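Local coordinates for GrpU microcompartment shell protein (Pectobacterium wasabiae, PDB 4OLP) that forms part of the protein shell of a glycyl-radical type bacterial microcompartment and probably binds an iron-sulfur cluster, at residues R4-P9 with I37-L42. Numbering follows the deposited sequence.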
loop_
_atom_site.group_PDB
_atom_site.type_symbol
_atom_site.label_atom_id
_atom_site.label_comp_id
_atom_site.label_asym_id
_atom_site.label_seq_id
_atom_site.Cartn_x
_atom_site.Cartn_y
_atom_site.Cartn_z
ATOM N N ARG B 4 4.836 8.363 21.643
ATOM C CA ARG B 4 4.119 9.519 22.152
ATOM C C ARG B 4 3.085 9.080 23.197
ATOM O O ARG B 4 2.534 7.972 23.134
ATOM C CB ARG B 4 3.549 10.265 20.975
ATOM C CG ARG B 4 2.953 11.614 21.245
ATOM C CD ARG B 4 4.009 12.709 21.407
ATOM N NE ARG B 4 4.790 12.982 20.201
ATOM C CZ ARG B 4 5.620 14.015 20.111
ATOM N NH1 ARG B 4 5.721 14.870 21.122
ATOM N NH2 ARG B 4 6.324 14.205 19.007
ATOM N N ILE B 5 2.922 9.898 24.231
ATOM C CA ILE B 5 2.021 9.578 25.333
ATOM C C ILE B 5 1.038 10.695 25.473
ATOM O O ILE B 5 1.423 11.845 25.562
ATOM C CB ILE B 5 2.761 9.414 26.661
ATOM C CG1 ILE B 5 3.658 8.182 26.618
ATOM C CG2 ILE B 5 1.766 9.272 27.806
ATOM C CD1 ILE B 5 4.784 8.223 27.624
ATOM N N ILE B 6 -0.240 10.354 25.473
ATOM C CA ILE B 6 -1.285 11.340 25.617
ATOM C C ILE B 6 -1.749 11.253 27.051
ATOM O O ILE B 6 -2.308 10.240 27.460
ATOM C CB ILE B 6 -2.456 11.065 24.655
ATOM C CG1 ILE B 6 -1.990 11.249 23.221
ATOM C CG2 ILE B 6 -3.642 11.987 24.944
ATOM C CD1 ILE B 6 -2.869 10.569 22.194
ATOM N N ASN B 7 -1.490 12.312 27.816
ATOM C CA ASN B 7 -1.954 12.383 29.196
ATOM C C ASN B 7 -3.362 12.937 29.218
ATOM O O ASN B 7 -3.657 13.936 28.567
ATOM C CB ASN B 7 -1.018 13.235 30.044
ATOM C CG ASN B 7 0.380 12.645 30.118
ATOM O OD1 ASN B 7 1.295 13.133 29.450
ATOM N ND2 ASN B 7 0.552 11.568 30.903
ATOM N N ALA B 8 -4.236 12.253 29.946
ATOM C CA ALA B 8 -5.580 12.737 30.192
ATOM C C ALA B 8 -6.269 13.015 28.880
ATOM O O ALA B 8 -6.571 14.178 28.574
ATOM C CB ALA B 8 -5.544 13.993 31.047
ATOM N N PRO B 9 -6.539 11.952 28.107
ATOM C CA PRO B 9 -7.130 12.149 26.803
ATOM C C PRO B 9 -8.581 12.567 26.877
ATOM O O PRO B 9 -9.285 12.217 27.797
ATOM C CB PRO B 9 -7.018 10.771 26.161
ATOM C CG PRO B 9 -6.996 9.838 27.302
ATOM C CD PRO B 9 -6.205 10.544 28.345
ATOM N N ILE B 37 -2.520 7.346 27.301
ATOM C CA ILE B 37 -2.421 6.478 26.143
ATOM C C ILE B 37 -1.027 6.614 25.550
ATOM O O ILE B 37 -0.613 7.710 25.172
ATOM C CB ILE B 37 -3.451 6.844 25.058
ATOM C CG1 ILE B 37 -4.867 6.810 25.633
ATOM C CG2 ILE B 37 -3.340 5.869 23.902
ATOM C CD1 ILE B 37 -5.929 7.388 24.722
ATOM N N GLY B 38 -0.331 5.495 25.443
ATOM C CA GLY B 38 0.960 5.482 24.814
ATOM C C GLY B 38 0.784 4.962 23.402
ATOM O O GLY B 38 0.091 3.955 23.169
ATOM N N LEU B 39 1.357 5.678 22.444
ATOM C CA LEU B 39 1.254 5.298 21.065
ATOM C C LEU B 39 2.652 5.104 20.588
ATOM O O LEU B 39 3.474 5.998 20.718
ATOM C CB LEU B 39 0.572 6.389 20.251
ATOM C CG LEU B 39 -0.854 6.703 20.686
ATOM C CD1 LEU B 39 -1.387 7.922 19.956
ATOM C CD2 LEU B 39 -1.759 5.503 20.431
ATOM N N ILE B 40 2.923 3.941 20.009
ATOM C CA ILE B 40 4.251 3.654 19.503
ATOM C C ILE B 40 4.156 2.843 18.216
ATOM O O ILE B 40 3.304 1.954 18.090
ATOM C CB ILE B 40 5.104 2.962 20.581
ATOM C CG1 ILE B 40 6.491 2.618 20.032
ATOM C CG2 ILE B 40 4.401 1.723 21.117
ATOM C CD1 ILE B 40 7.573 2.589 21.091
ATOM N N MET B 41 5.007 3.183 17.251
ATOM C CA MET B 41 5.016 2.492 15.957
ATOM C C MET B 41 6.050 1.384 15.957
ATOM O O MET B 41 7.224 1.617 16.248
ATOM C CB MET B 41 5.244 3.478 14.834
ATOM C CG MET B 41 3.966 4.201 14.492
ATOM S SD MET B 41 4.019 5.065 12.919
ATOM C CE MET B 41 5.490 6.073 13.124
ATOM N N LEU B 42 5.595 0.169 15.681
ATOM C CA LEU B 42 6.428 -1.024 15.848
ATOM C C LEU B 42 6.305 -1.944 14.657
ATOM O O LEU B 42 5.227 -2.003 14.045
ATOM C CB LEU B 42 5.980 -1.802 17.071
ATOM C CG LEU B 42 6.296 -1.200 18.435
ATOM C CD1 LEU B 42 5.501 -1.902 19.536
ATOM C CD2 LEU B 42 7.785 -1.280 18.720
#
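Arg4 and Leu39 face each other as a hydrogen-bonded antiparallel pair, with Leu39 N giving a nearly straight bond to Arg4 O (2.7 Å) and Arg4 N returning a more bent one to Leu39 O. Ile6 and Ile37 form the next such pair: Ile6 N lies 2.7 Å from Ile37 O, and Ile37 N donates to Ile6 O. Between them sits the non-hydrogen-bonded pair Ile5 and Gly38, where the CA atoms approach to 4.3 Å and CG1 of Ile5 lies alongside CA of Gly38; a glycine, bare on this face, puts no side chain beside the isoleucine.

The pairing joins strand 3-7, outermost in this chain's sheet, to strand 36-42 in the antiparallel sheet of the BMC fold, the building block of microcompartment shells. Strand 74-80 flanks strand 36-42 on its other side.

On the face of Arg4, Ile6, Ile37 and Leu39, Ile6 has CG1 anti to its own carbonyl carbon (chi1 -66°), which carries its delta methyl across the strands to CD1 of Leu39 (3.8 Å from Ile6 CD1). Beyond the strand, the chain turns through Ala8, and Pro9 lays the CB-CG edge of its ring on CD1 of Ile37 (CG to CD1, 3.7 Å), a compact apolar surface against the end of a branched side chain.

Leu14 and Leu17 of helix 11-19 pack on Ile37. On the face of Ile5, Asn86 and Met89 of helix 82-92 meet its side chain, and the branched aliphatic Ile5 fits between the strand and that helix. Arg4, long enough to leave the sheet, sends its guanidinium to a second subunit, forming a salt bridge with Asp46 and a cation-pi contact with Phe49 there.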